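Local atomic coordinates of uncharacterized protein Atu1656 (Agrobacterium tumefaciens, PDB entry 2OJH), a protein that is of unknown function but belongs to the TolB family and folds as a six-bladed beta-propeller, a scaffold commonly used for protein or ligand binding. Residues A[42-47]-A[56-61]; A[81-86]-A[99-104]; A[19-24]-A[289-294]. All blocks are in the same frame, centred on the assembly; numbering follows the deposited sequence.

Contact 1 of 3, residues A[42-47]-A[56-61]; sequences ELFEAP and LLLNSE
Ser60 carries OG anti to its backbone N (chi1 179°), which sets the hydroxyl against Leu43 O, while in Phe44 chi1 (-91°) places CG beside its own N and chi2 (68°) turns the face of the ring to the same serine. OG donates to Leu43 O at 2.7 Å, approaching from above the carbonyl plane. Ser60 CB lies over the middle of the Phe44 ring, 3.6 Å from the centroid and almost on the ring normal, a CH-pi contact. Leu58 CB meets the ring at its edge, 3.9 Å from Phe44 CD2. Outside the two segments, Trp38 meets Phe44 edge-to-face.

The two segments belong to the beta hairpin of strands 45-49 and 55-60, the first two strands of a four-stranded antiparallel propeller blade. Glu45 and Asn59 form its hydrogen-bonded pair here: Glu45 N donates to Asn59 O at 2.8 Å, and Asn59 N returns a bond to Glu45 O at 3.1 Å. Both side chains leave the sheet on one face, where their polar ends are buried and have partners elsewhere. Glu45 OE1 forms a salt bridge with Arg245 and accepts from Asn88, whereas Asn59 OD1 pairs with His90 and ND2 with Asn88. Further along, Leu58 spreads its two methyl groups against Pro47, with CD2 3.8 Å from Pro47 CB and CD1 equally near that atom, so the proline packs on the fork of the leucine.

Toward Glu61 two waters add to the direct bond. One accepts from Leu43 N and donates to Glu61 OE2. The other accepts from Glu61 N and donates to Glu45 OE2 and to Leu43 O, which thus takes both this water and Ser60 OG.

Contact 2 of 3, residues A[81-86]-A[99-104]; sequences GFATIC and YAISDK
Ile85 and Asp103 supply the first of the polar links between the loop 81-86 and strand 98-103. The loop lies in the connection from strand 76-77, the last of one blade's sheet, to strand 91-92, the first of the next, and packs on that next blade. Asp103 has CG anti to its backbone N (chi1 175°), which brings CG to 3.6 Å from CB of Ala83, the centre of an inverse gamma turn. OD1 accepts from Ile85 N at 2.8 Å, though its position is less certain than most; OD2 accepts from Val105 N. Lys104 N donates to Ile85 O at 3.1 Å from above the carbonyl plane. Weaker CA-H...O contacts join Asp103 CA to Ile85 O and Cys86 CA to Ser102 O, where the backbones of Cys86 and Asp103 form a single bridge.

Among apolar contacts, Ile101 CD1 reaches Ala83 CB at 3.5 Å and Cys86 SG at 3.9 Å, in a buried patch, while Ile85 CG2 presses on Lys104 CG at 3.5 Å, a tight fit between two exposed residues.

An irregular loop is thus held by the Lys104 backbone bond, by apolar packing and, less certainly, by Asp103, whose negative charge may be partly offset by the amides of Ile85 and Val105.

Contact 3 of 3, residues A[19-24]-A[289-294]; sequences SMRSSI and VRYFPV
The N- and C-terminal segments of the modelled chain pair here as antiparallel strands, in the manner of the closure that joins the two ends of many beta-propellers within one blade. Ser23 and Arg290 form the hydrogen-bonded pair: Ser23 N donates to Arg290 O at 2.9 Å, and Arg290 N to Ser23 O at 3.0 Å. Beyond them Phe292 N donates to Arg21 O at 3.1 Å.

In Arg21 a bend at chi2 (71°) places CD 3.7 Å from Phe292 O. Its NH1 donates to Phe292 O at 3.0 Å, the acceptor tilted out of the guanidinium plane, and Val294 CG1 lies over one face of that group, 3.4 Å from Arg21 NE. NH2 continues to a salt bridge with Asp246. The Phe292 ring packs beside Ser23 CB and CB of Met20, modelled as selenomethionine, with Phe292 CE2 3.8 Å from Ser23 CB. On the face shared by Ser22 and Tyr291, Val289 CG1 touches Ser22 CB at 3.7 Å.

Strand 22-28 is the middle of three strands: strand 285-291 runs along one side and strand 33-40 along the other, where Arg21 and Ser22 both face Thr40 in a classic beta bulge.

In the fold
Contact 1 is the most buried of the three and pairs adjacent strands of one blade, whereas contacts 2 and 3 are partly buried. Contact 3 joins segments from the two ends of the chain, and the loop it closes encloses the other two. Contacts 1 and 3 touch: Ser22 OG bonds to Glu42 O and Tyr291 OH to Phe44 O, linking two neighbouring sheets. Contact 2 meets contact 1 through Leu57 and Tyr99 packing but lies about 24 Å from contact 3, centre to centre. Contact 3 combines strand pairing with an arginine and a phenylalanine beyond the strand ends; contact 1 adds a serine-aromatic contact and waters, while contact 2 joins an irregular loop to a strand by a single bridge, an aspartate and apolar packing.

Contact 1 of 3, residues A[42-47]-A[56-61]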
ATOM      1  N   GLU A  42      19.694  -0.645  -6.961  0.50 36.27           N
ATOM      2  CA  GLU A  42      18.935  -1.703  -6.307  0.50 36.69           C
ATOM      3  C   GLU A  42      17.440  -1.564  -6.597  0.50 36.87           C
ATOM      4  O   GLU A  42      16.993  -0.546  -7.143  0.50 36.92           O
ATOM      5  CB  GLU A  42      19.190  -1.684  -4.795  0.50 36.73           C
ATOM      6  CG  GLU A  42      20.678  -1.687  -4.419  0.50 37.56           C
ATOM      7  CD  GLU A  42      21.381  -2.996  -4.745  0.50 37.96           C
ATOM      8  OE1 GLU A  42      20.721  -4.055  -4.772  0.50 38.72           O
ATOM      9  OE2 GLU A  42      22.608  -2.969  -4.971  0.50 39.46           O
ATOM     10  N   LEU A  43      16.677  -2.593  -6.238  1.00 36.81           N
ATOM     11  CA  LEU A  43      15.224  -2.572  -6.401  1.00 37.68           C
ATOM     12  C   LEU A  43      14.582  -2.253  -5.051  1.00 37.30           C
ATOM     13  O   LEU A  43      14.618  -3.078  -4.122  1.00 37.72           O
ATOM     14  CB  LEU A  43      14.746  -3.931  -6.934  1.00 37.98           C
ATOM     15  CG  LEU A  43      13.324  -4.026  -7.484  1.00 39.91           C
ATOM     16  CD1 LEU A  43      13.218  -3.252  -8.783  1.00 40.18           C
ATOM     17  CD2 LEU A  43      13.000  -5.492  -7.718  1.00 42.48           C
ATOM     18  N   PHE A  44      14.051  -1.037  -4.928  1.00 36.46           N
ATOM     19  CA  PHE A  44      13.416  -0.594  -3.696  1.00 36.00           C
ATOM     20  C   PHE A  44      11.959  -0.381  -4.023  1.00 36.26           C
ATOM     21  O   PHE A  44      11.631   0.032  -5.146  1.00 36.98           O
ATOM     22  CB  PHE A  44      14.035   0.707  -3.183  1.00 34.96           C
ATOM     23  CG  PHE A  44      15.166   0.492  -2.239  1.00 35.37           C
ATOM     24  CD1 PHE A  44      16.370  -0.056  -2.683  1.00 33.66           C
ATOM     25  CD2 PHE A  44      15.009   0.789  -0.890  1.00 35.20           C
ATOM     26  CE1 PHE A  44      17.426  -0.265  -1.807  1.00 35.02           C
ATOM     27  CE2 PHE A  44      16.066   0.571   0.001  1.00 34.75           C
ATOM     28  CZ  PHE A  44      17.264   0.041  -0.460  1.00 35.01           C
ATOM     29  N   GLU A  45      11.086  -0.661  -3.053  1.00 36.50           N
ATOM     30  CA  GLU A  45       9.654  -0.756  -3.342  1.00 37.23           C
ATOM     31  C   GLU A  45       8.752  -0.139  -2.298  1.00 36.79           C
ATOM     32  O   GLU A  45       9.078  -0.135  -1.119  1.00 35.69           O
ATOM     33  CB  GLU A  45       9.271  -2.246  -3.542  1.00 36.85           C
ATOM     34  CG  GLU A  45      10.054  -2.886  -4.715  1.00 38.66           C
ATOM     35  CD  GLU A  45       9.619  -4.278  -5.064  1.00 40.88           C
ATOM     36  OE1 GLU A  45       8.617  -4.409  -5.798  1.00 44.19           O
ATOM     37  OE2 GLU A  45      10.318  -5.250  -4.662  1.00 44.64           O
ATOM     38  N   ALA A  46       7.602   0.364  -2.746  1.00 36.89           N
ATOM     39  CA  ALA A  46       6.429   0.522  -1.840  1.00 38.11           C
ATOM     40  C   ALA A  46       6.626   1.382  -0.583  1.00 38.42           C
ATOM     41  O   ALA A  46       6.542   0.900   0.574  1.00 37.67           O
ATOM     42  CB  ALA A  46       5.837  -0.886  -1.482  1.00 38.95           C
ATOM     43  N   PRO A  47       6.886   2.686  -0.790  1.00 37.33           N
ATOM     44  CA  PRO A  47       7.156   3.546   0.370  1.00 36.75           C
ATOM     45  C   PRO A  47       5.904   3.831   1.235  1.00 36.83           C
ATOM     46  O   PRO A  47       4.808   4.076   0.693  1.00 35.78           O
ATOM     47  CB  PRO A  47       7.673   4.840  -0.287  1.00 36.49           C
ATOM     48  CG  PRO A  47       7.002   4.874  -1.635  1.00 38.02           C
ATOM     49  CD  PRO A  47       6.953   3.421  -2.069  1.00 37.04           C
ATOM     50  N   LEU A  56      10.777   7.891   5.079  1.00 35.54           N
ATOM     51  CA  LEU A  56      10.039   6.904   4.317  1.00 35.45           C
ATOM     52  C   LEU A  56      10.463   5.500   4.719  1.00 36.21           C
ATOM     53  O   LEU A  56      11.640   5.254   5.030  1.00 37.34           O
ATOM     54  CB  LEU A  56      10.239   7.078   2.797  1.00 35.55           C
ATOM     55  CG  LEU A  56       9.940   8.467   2.220  1.00 35.06           C
ATOM     56  CD1 LEU A  56      10.365   8.509   0.762  1.00 36.76           C
ATOM     57  CD2 LEU A  56       8.461   8.869   2.362  1.00 35.22           C
ATOM     58  N   LEU A  57       9.491   4.587   4.704  1.00 36.54           N
ATOM     59  CA  LEU A  57       9.738   3.172   4.960  1.00 36.75           C
ATOM     60  C   LEU A  57       9.552   2.369   3.663  1.00 36.29           C
ATOM     61  O   LEU A  57       8.450   2.344   3.059  1.00 36.00           O
ATOM     62  CB  LEU A  57       8.850   2.660   6.099  1.00 36.61           C
ATOM     63  CG  LEU A  57       9.119   1.233   6.603  1.00 37.73           C
ATOM     64  CD1 LEU A  57      10.412   1.169   7.413  1.00 36.41           C
ATOM     65  CD2 LEU A  57       7.914   0.757   7.420  1.00 37.40           C
ATOM     66  N   LEU A  58      10.643   1.759   3.211  1.00 36.50           N
ATOM     67  CA  LEU A  58      10.665   1.009   1.946  1.00 36.21           C
ATOM     68  C   LEU A  58      11.089  -0.444   2.183  1.00 35.75           C
ATOM     69  O   LEU A  58      11.792  -0.750   3.147  1.00 35.92           O
ATOM     70  CB  LEU A  58      11.708   1.602   0.984  1.00 36.26           C
ATOM     71  CG  LEU A  58      11.537   2.908   0.183  1.00 39.65           C
ATOM     72  CD1 LEU A  58      10.723   2.781  -1.072  1.00 39.09           C
ATOM     73  CD2 LEU A  58      11.113   4.121   1.036  1.00 37.60           C
ATOM     74  N   ASN A  59      10.720  -1.336   1.270  1.00 35.16           N
ATOM     75  CA  ASN A  59      11.369  -2.651   1.284  1.00 35.71           C
ATOM     76  C   ASN A  59      12.268  -2.872   0.078  1.00 35.63           C
ATOM     77  O   ASN A  59      12.042  -2.326  -1.021  1.00 35.35           O
ATOM     78  CB  ASN A  59      10.355  -3.804   1.432  1.00 35.03           C
ATOM     79  CG  ASN A  59       9.343  -3.815   0.315  1.00 34.08           C
ATOM     80  OD1 ASN A  59       8.464  -2.968   0.266  1.00 36.69           O
ATOM     81  ND2 ASN A  59       9.476  -4.763  -0.593  1.00 34.61           N
ATOM     82  N   SER A  60      13.256  -3.730   0.287  1.00 35.37           N
ATOM     83  CA  SER A  60      14.131  -4.152  -0.783  1.00 35.91           C
ATOM     84  C   SER A  60      14.693  -5.536  -0.473  1.00 36.13           C
ATOM     85  O   SER A  60      15.352  -5.746   0.564  1.00 35.79           O
ATOM     86  CB  SER A  60      15.266  -3.143  -0.964  1.00 35.88           C
ATOM     87  OG  SER A  60      16.150  -3.554  -2.000  1.00 37.13           O
ATOM     88  N   GLU A  61      14.429  -6.464  -1.388  1.00 36.38           N
ATOM     89  CA  GLU A  61      14.977  -7.825  -1.322  1.00 37.75           C
ATOM     90  C   GLU A  61      14.676  -8.501   0.019  1.00 36.88           C
ATOM     91  O   GLU A  61      15.541  -9.156   0.607  1.00 37.13           O
ATOM     92  CB  GLU A  61      16.485  -7.819  -1.624  1.00 38.33           C
ATOM     93  CG  GLU A  61      16.861  -7.129  -2.935  1.00 42.74           C
ATOM     94  CD  GLU A  61      16.417  -7.900  -4.178  1.00 50.27           C
ATOM     95  OE1 GLU A  61      16.163  -9.124  -4.069  1.00 54.08           O
ATOM     96  OE2 GLU A  61      16.330  -7.292  -5.275  1.00 53.62           O
TER
HETATM   97  O   HOH W   1      18.052  -5.061  -5.508  1.00 35.68           O
HETATM   98  O   HOH W   2      13.250  -5.509  -3.802  1.00 31.92           O

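Contact 2 of 3, residues A[81-86]-A[99-104]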
ATOM      1  N   GLY A  81      13.950  -8.787  12.963  1.00 34.10           N
ATOM      2  CA  GLY A  81      14.288 -10.124  13.467  1.00 33.69           C
ATOM      3  C   GLY A  81      14.267 -11.188  12.378  1.00 33.18           C
ATOM      4  O   GLY A  81      14.880 -11.001  11.314  1.00 32.67           O
ATOM      5  N   PHE A  82      13.546 -12.288  12.625  1.00 32.02           N
ATOM      6  CA  PHE A  82      13.580 -13.447  11.729  1.00 32.60           C
ATOM      7  C   PHE A  82      12.939 -13.101  10.396  1.00 32.81           C
ATOM      8  O   PHE A  82      13.062 -13.850   9.437  1.00 34.06           O
ATOM      9  CB  PHE A  82      12.887 -14.678  12.345  1.00 32.54           C
ATOM     10  CG  PHE A  82      11.415 -14.485  12.598  1.00 33.55           C
ATOM     11  CD1 PHE A  82      10.514 -14.488  11.541  1.00 34.57           C
ATOM     12  CD2 PHE A  82      10.938 -14.298  13.883  1.00 35.28           C
ATOM     13  CE1 PHE A  82       9.158 -14.297  11.745  1.00 35.13           C
ATOM     14  CE2 PHE A  82       9.581 -14.123  14.110  1.00 35.31           C
ATOM     15  CZ  PHE A  82       8.689 -14.110  13.027  1.00 34.56           C
ATOM     16  N   ALA A  83      12.244 -11.976  10.345  1.00 32.33           N
ATOM     17  CA  ALA A  83      11.393 -11.670   9.171  1.00 32.97           C
ATOM     18  C   ALA A  83      12.204 -11.048   8.044  1.00 33.60           C
ATOM     19  O   ALA A  83      12.192  -9.830   7.852  1.00 33.83           O
ATOM     20  CB  ALA A  83      10.259 -10.747   9.565  1.00 33.05           C
ATOM     21  N   THR A  84      12.939 -11.878   7.313  1.00 33.99           N
ATOM     22  CA  THR A  84      13.886 -11.352   6.332  1.00 34.98           C
ATOM     23  C   THR A  84      13.412 -11.637   4.913  1.00 34.93           C
ATOM     24  O   THR A  84      14.189 -11.524   3.951  1.00 35.44           O
ATOM     25  CB  THR A  84      15.232 -11.993   6.504  1.00 34.96           C
ATOM     26  OG1 THR A  84      15.073 -13.420   6.449  1.00 36.14           O
ATOM     27  CG2 THR A  84      15.850 -11.600   7.865  1.00 35.87           C
ATOM     28  N   ILE A  85      12.153 -12.045   4.779  1.00 35.32           N
ATOM     29  CA  ILE A  85      11.559 -12.180   3.468  1.00 34.59           C
ATOM     30  C   ILE A  85      10.234 -11.419   3.497  1.00 35.84           C
ATOM     31  O   ILE A  85       9.152 -12.008   3.308  1.00 36.38           O
ATOM     32  CB  ILE A  85      11.355 -13.653   3.003  1.00 34.53           C
ATOM     33  CG1 ILE A  85      12.623 -14.497   3.170  1.00 33.84           C
ATOM     34  CG2 ILE A  85      10.972 -13.677   1.516  1.00 34.49           C
ATOM     35  CD1 ILE A  85      12.384 -16.052   3.029  1.00 34.53           C
ATOM     36  N   CYS A  86      10.342 -10.116   3.764  1.00 36.53           N
ATOM     37  CA  CYS A  86       9.221  -9.182   3.730  1.00 38.43           C
ATOM     38  C   CYS A  86       8.842  -8.822   2.293  1.00 38.76           C
ATOM     39  O   CYS A  86       9.711  -8.676   1.411  1.00 40.33           O
ATOM     40  CB  CYS A  86       9.577  -7.893   4.468  1.00 38.21           C
ATOM     41  SG  CYS A  86       9.743  -8.166   6.204  1.00 42.83           S
ATOM     42  N   TYR A  99       5.294  -1.032  13.303  1.00 35.96           N
ATOM     43  CA  TYR A  99       5.283  -1.410  11.901  1.00 36.31           C
ATOM     44  C   TYR A  99       4.461  -2.682  11.718  1.00 36.16           C
ATOM     45  O   TYR A  99       4.438  -3.558  12.577  1.00 37.01           O
ATOM     46  CB  TYR A  99       6.712  -1.681  11.407  1.00 36.93           C
ATOM     47  CG  TYR A  99       7.647  -0.495  11.322  1.00 35.10           C
ATOM     48  CD1 TYR A  99       7.172   0.821  11.373  1.00 35.19           C
ATOM     49  CD2 TYR A  99       9.013  -0.692  11.134  1.00 37.03           C
ATOM     50  CE1 TYR A  99       8.056   1.919  11.286  1.00 35.45           C
ATOM     51  CE2 TYR A  99       9.906   0.391  11.051  1.00 37.43           C
ATOM     52  CZ  TYR A  99       9.418   1.692  11.117  1.00 36.66           C
ATOM     53  OH  TYR A  99      10.295   2.751  11.022  1.00 35.41           O
ATOM     54  N   ALA A 100       3.789  -2.780  10.587  1.00 36.00           N
ATOM     55  CA  ALA A 100       3.163  -4.014  10.191  1.00 35.83           C
ATOM     56  C   ALA A 100       3.866  -4.485   8.925  1.00 36.78           C
ATOM     57  O   ALA A 100       4.100  -3.674   7.987  1.00 34.70           O
ATOM     58  CB  ALA A 100       1.690  -3.789   9.948  1.00 35.54           C
ATOM     59  N   ILE A 101       4.219  -5.774   8.892  1.00 35.65           N
ATOM     60  CA  ILE A 101       4.944  -6.347   7.733  1.00 37.07           C
ATOM     61  C   ILE A 101       4.250  -7.619   7.298  1.00 36.82           C
ATOM     62  O   ILE A 101       3.467  -8.200   8.062  1.00 37.65           O
ATOM     63  CB  ILE A 101       6.423  -6.669   8.077  1.00 36.70           C
ATOM     64  CG1 ILE A 101       6.485  -7.658   9.242  1.00 35.97           C
ATOM     65  CG2 ILE A 101       7.199  -5.373   8.463  1.00 39.74           C
ATOM     66  CD1 ILE A 101       7.945  -8.079   9.678  1.00 36.74           C
ATOM     67  N   SER A 102       4.526  -8.063   6.076  1.00 37.45           N
ATOM     68  CA  SER A 102       3.982  -9.286   5.567  1.00 37.33           C
ATOM     69  C   SER A 102       5.198 -10.121   5.137  1.00 38.67           C
ATOM     70  O   SER A 102       5.917  -9.741   4.213  1.00 39.25           O
ATOM     71  CB  SER A 102       3.081  -8.987   4.367  1.00 37.81           C
ATOM     72  OG  SER A 102       2.038  -8.092   4.733  1.00 36.03           O
ATOM     73  N   ASP A 103       5.440 -11.229   5.826  1.00 39.23           N
ATOM     74  CA  ASP A 103       6.682 -11.977   5.665  1.00 39.04           C
ATOM     75  C   ASP A 103       6.439 -13.487   5.449  1.00 39.01           C
ATOM     76  O   ASP A 103       5.431 -14.039   5.910  1.00 38.13           O
ATOM     77  CB  ASP A 103       7.554 -11.754   6.895  1.00 39.16           C
ATOM     78  CG  ASP A 103       8.805 -12.589   6.865  1.00 41.12           C
ATOM     79  OD1 ASP A 103       9.781 -12.149   6.212  1.00 44.78           O
ATOM     80  OD2 ASP A 103       8.818 -13.679   7.489  1.00 41.76           O
ATOM     81  N   LYS A 104       7.371 -14.157   4.767  1.00 38.81           N
ATOM     82  CA  LYS A 104       7.181 -15.572   4.486  1.00 39.87           C
ATOM     83  C   LYS A 104       8.237 -16.537   5.030  1.00 38.03           C
ATOM     84  O   LYS A 104       8.280 -17.683   4.611  1.00 38.62           O
ATOM     85  CB  LYS A 104       6.925 -15.813   2.991  1.00 39.86           C
ATOM     86  CG  LYS A 104       8.065 -15.517   2.084  1.00 42.31           C
ATOM     87  CD  LYS A 104       7.592 -15.496   0.598  1.00 44.47           C
ATOM     88  CE  LYS A 104       7.832 -16.841  -0.087  1.00 52.07           C
ATOM     89  NZ  LYS A 104       7.696 -16.724  -1.587  1.00 54.68           N
TER

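Contact 3 of 3, residues A[19-24]-A[289-294]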
ATOM      1  N   SER A  19      23.736   1.076 -13.395  1.00 45.38           N
ATOM      2  CA  SER A  19      22.821   2.172 -13.750  1.00 43.54           C
ATOM      3  C   SER A  19      21.644   2.214 -12.769  1.00 41.23           C
ATOM      4  O   SER A  19      21.384   1.244 -12.061  1.00 40.11           O
ATOM      5  CB  SER A  19      22.357   2.069 -15.206  1.00 44.07           C
ATOM      6  OG  SER A  19      21.597   0.895 -15.386  1.00 47.02           O
HETATM    7  N   MSE A  20      20.947   3.345 -12.698  1.00 39.36           N
HETATM    8  CA  MSE A  20      19.863   3.461 -11.723  1.00 37.32           C
HETATM    9  C   MSE A  20      18.718   2.515 -12.058  1.00 36.01           C
HETATM   10  O   MSE A  20      18.379   2.322 -13.225  1.00 35.59           O
HETATM   11  CB  MSE A  20      19.370   4.901 -11.578  1.00 37.05           C
HETATM   12  CG  MSE A  20      20.447   5.873 -11.134  1.00 37.97           C
HETATM   13 SE   MSE A  20      21.347   5.387  -9.463  0.80 43.47          SE
HETATM   14  CE  MSE A  20      22.954   4.478 -10.124  1.00 38.43           C
ATOM     15  N   ARG A  21      18.153   1.917 -11.021  1.00 34.70           N
ATOM     16  CA  ARG A  21      16.991   1.043 -11.167  1.00 34.35           C
ATOM     17  C   ARG A  21      15.740   1.604 -10.518  1.00 33.95           C
ATOM     18  O   ARG A  21      14.651   1.458 -11.065  1.00 33.78           O
ATOM     19  CB  ARG A  21      17.280  -0.344 -10.569  1.00 33.96           C
ATOM     20  CG  ARG A  21      16.104  -1.307 -10.632  1.00 33.47           C
ATOM     21  CD  ARG A  21      15.820  -1.780 -12.049  1.00 36.57           C
ATOM     22  NE  ARG A  21      14.966  -2.967 -12.020  1.00 37.89           N
ATOM     23  CZ  ARG A  21      13.757  -3.049 -12.568  1.00 38.64           C
ATOM     24  NH1 ARG A  21      13.251  -2.010 -13.228  1.00 36.19           N
ATOM     25  NH2 ARG A  21      13.062  -4.188 -12.461  1.00 38.77           N
ATOM     26  N   SER A  22      15.892   2.195  -9.329  1.00 34.00           N
ATOM     27  CA  SER A  22      14.776   2.766  -8.602  1.00 33.31           C
ATOM     28  C   SER A  22      15.065   4.229  -8.310  1.00 33.62           C
ATOM     29  O   SER A  22      16.204   4.586  -8.007  1.00 33.59           O
ATOM     30  CB  SER A  22      14.539   2.059  -7.252  1.00 33.65           C
ATOM     31  OG  SER A  22      14.584   0.647  -7.367  1.00 34.42           O
ATOM     32  N   SER A  23      14.006   5.042  -8.405  1.00 33.00           N
ATOM     33  CA  SER A  23      14.003   6.456  -8.040  1.00 33.06           C
ATOM     34  C   SER A  23      12.866   6.662  -7.050  1.00 33.81           C
ATOM     35  O   SER A  23      11.689   6.585  -7.407  1.00 33.06           O
ATOM     36  CB  SER A  23      13.797   7.333  -9.280  1.00 32.51           C
ATOM     37  OG  SER A  23      13.926   8.714  -8.967  1.00 32.86           O
ATOM     38  N   ILE A  24      13.234   6.865  -5.790  1.00 34.78           N
ATOM     39  CA  ILE A  24      12.273   7.134  -4.731  1.00 35.17           C
ATOM     40  C   ILE A  24      11.932   8.640  -4.819  1.00 35.81           C
ATOM     41  O   ILE A  24      12.818   9.503  -4.735  1.00 34.95           O
ATOM     42  CB  ILE A  24      12.824   6.731  -3.316  1.00 35.95           C
ATOM     43  CG1 ILE A  24      13.111   5.212  -3.219  1.00 36.11           C
ATOM     44  CG2 ILE A  24      11.776   7.030  -2.254  1.00 34.89           C
ATOM     45  CD1 ILE A  24      14.263   4.700  -3.993  1.00 40.21           C
ATOM     46  N   VAL A 289       7.695   5.036  -6.173  1.00 33.85           N
ATOM     47  CA  VAL A 289       8.946   4.652  -6.827  1.00 33.90           C
ATOM     48  C   VAL A 289       8.716   4.599  -8.312  1.00 34.14           C
ATOM     49  O   VAL A 289       7.794   3.938  -8.764  1.00 33.26           O
ATOM     50  CB  VAL A 289       9.498   3.278  -6.363  1.00 33.62           C
ATOM     51  CG1 VAL A 289      10.965   3.071  -6.843  1.00 33.89           C
ATOM     52  CG2 VAL A 289       9.421   3.146  -4.818  1.00 32.56           C
ATOM     53  N   ARG A 290       9.569   5.303  -9.048  1.00 33.90           N
ATOM     54  CA  ARG A 290       9.618   5.250 -10.495  1.00 34.35           C
ATOM     55  C   ARG A 290      10.780   4.298 -10.805  1.00 34.37           C
ATOM     56  O   ARG A 290      11.801   4.310 -10.117  1.00 33.71           O
ATOM     57  CB  ARG A 290       9.891   6.674 -11.032  1.00 33.96           C
ATOM     58  CG  ARG A 290      10.233   6.809 -12.517  1.00 35.97           C
ATOM     59  CD  ARG A 290      10.757   8.249 -12.837  1.00 36.15           C
ATOM     60  NE  ARG A 290       9.819   9.247 -12.335  1.00 39.78           N
ATOM     61  CZ  ARG A 290       8.766   9.693 -13.008  1.00 44.10           C
ATOM     62  NH1 ARG A 290       8.522   9.263 -14.246  1.00 41.62           N
ATOM     63  NH2 ARG A 290       7.954  10.589 -12.452  1.00 44.99           N
ATOM     64  N   TYR A 291      10.626   3.481 -11.838  1.00 33.75           N
ATOM     65  CA  TYR A 291      11.681   2.547 -12.193  1.00 33.81           C
ATOM     66  C   TYR A 291      12.284   2.892 -13.534  1.00 33.72           C
ATOM     67  O   TYR A 291      11.740   3.702 -14.276  1.00 34.52           O
ATOM     68  CB  TYR A 291      11.175   1.096 -12.161  1.00 32.98           C
ATOM     69  CG  TYR A 291      10.724   0.697 -10.788  1.00 33.37           C
ATOM     70  CD1 TYR A 291      11.654   0.293  -9.831  1.00 33.67           C
ATOM     71  CD2 TYR A 291       9.385   0.792 -10.428  1.00 33.92           C
ATOM     72  CE1 TYR A 291      11.261  -0.041  -8.549  1.00 33.26           C
ATOM     73  CE2 TYR A 291       8.964   0.464  -9.141  1.00 33.32           C
ATOM     74  CZ  TYR A 291       9.914   0.044  -8.219  1.00 34.53           C
ATOM     75  OH  TYR A 291       9.548  -0.284  -6.956  1.00 35.01           O
ATOM     76  N   PHE A 292      13.429   2.289 -13.821  1.00 34.18           N
ATOM     77  CA  PHE A 292      14.080   2.434 -15.130  1.00 35.00           C
ATOM     78  C   PHE A 292      14.261   1.030 -15.692  1.00 36.30           C
ATOM     79  O   PHE A 292      14.563   0.103 -14.933  1.00 36.39           O
ATOM     80  CB  PHE A 292      15.430   3.136 -14.963  1.00 35.11           C
ATOM     81  CG  PHE A 292      15.339   4.433 -14.213  1.00 35.95           C
ATOM     82  CD1 PHE A 292      14.849   5.584 -14.840  1.00 37.00           C
ATOM     83  CD2 PHE A 292      15.714   4.508 -12.882  1.00 35.25           C
ATOM     84  CE1 PHE A 292      14.728   6.792 -14.136  1.00 37.48           C
ATOM     85  CE2 PHE A 292      15.612   5.720 -12.178  1.00 35.18           C
ATOM     86  CZ  PHE A 292      15.111   6.853 -12.806  1.00 36.24           C
ATOM     87  N   PRO A 293      14.037   0.844 -17.005  1.00 37.48           N
ATOM     88  CA  PRO A 293      14.212  -0.485 -17.591  1.00 38.94           C
ATOM     89  C   PRO A 293      15.597  -1.117 -17.338  1.00 40.70           C
ATOM     90  O   PRO A 293      16.601  -0.401 -17.266  1.00 40.44           O
ATOM     91  CB  PRO A 293      13.995  -0.249 -19.100  1.00 38.33           C
ATOM     92  CG  PRO A 293      13.967   1.216 -19.297  1.00 38.58           C
ATOM     93  CD  PRO A 293      13.544   1.819 -17.994  1.00 36.95           C
ATOM     94  N   VAL A 294      15.635  -2.444 -17.198  1.00 42.35           N
ATOM     95  CA  VAL A 294      16.901  -3.146 -16.949  1.00 44.19           C
ATOM     96  C   VAL A 294      17.702  -3.334 -18.222  1.00 44.77           C
ATOM     97  O   VAL A 294      17.122  -3.375 -19.310  1.00 46.32           O
ATOM     98  CB  VAL A 294      16.715  -4.506 -16.241  1.00 44.59           C
ATOM     99  CG1 VAL A 294      16.116  -4.304 -14.881  1.00 44.46           C
ATOM    100  CG2 VAL A 294      15.869  -5.462 -17.071  1.00 46.28           C
TER
HETATM  101  O   HOH W   3      17.896  -0.136 -14.795  1.00 39.74           O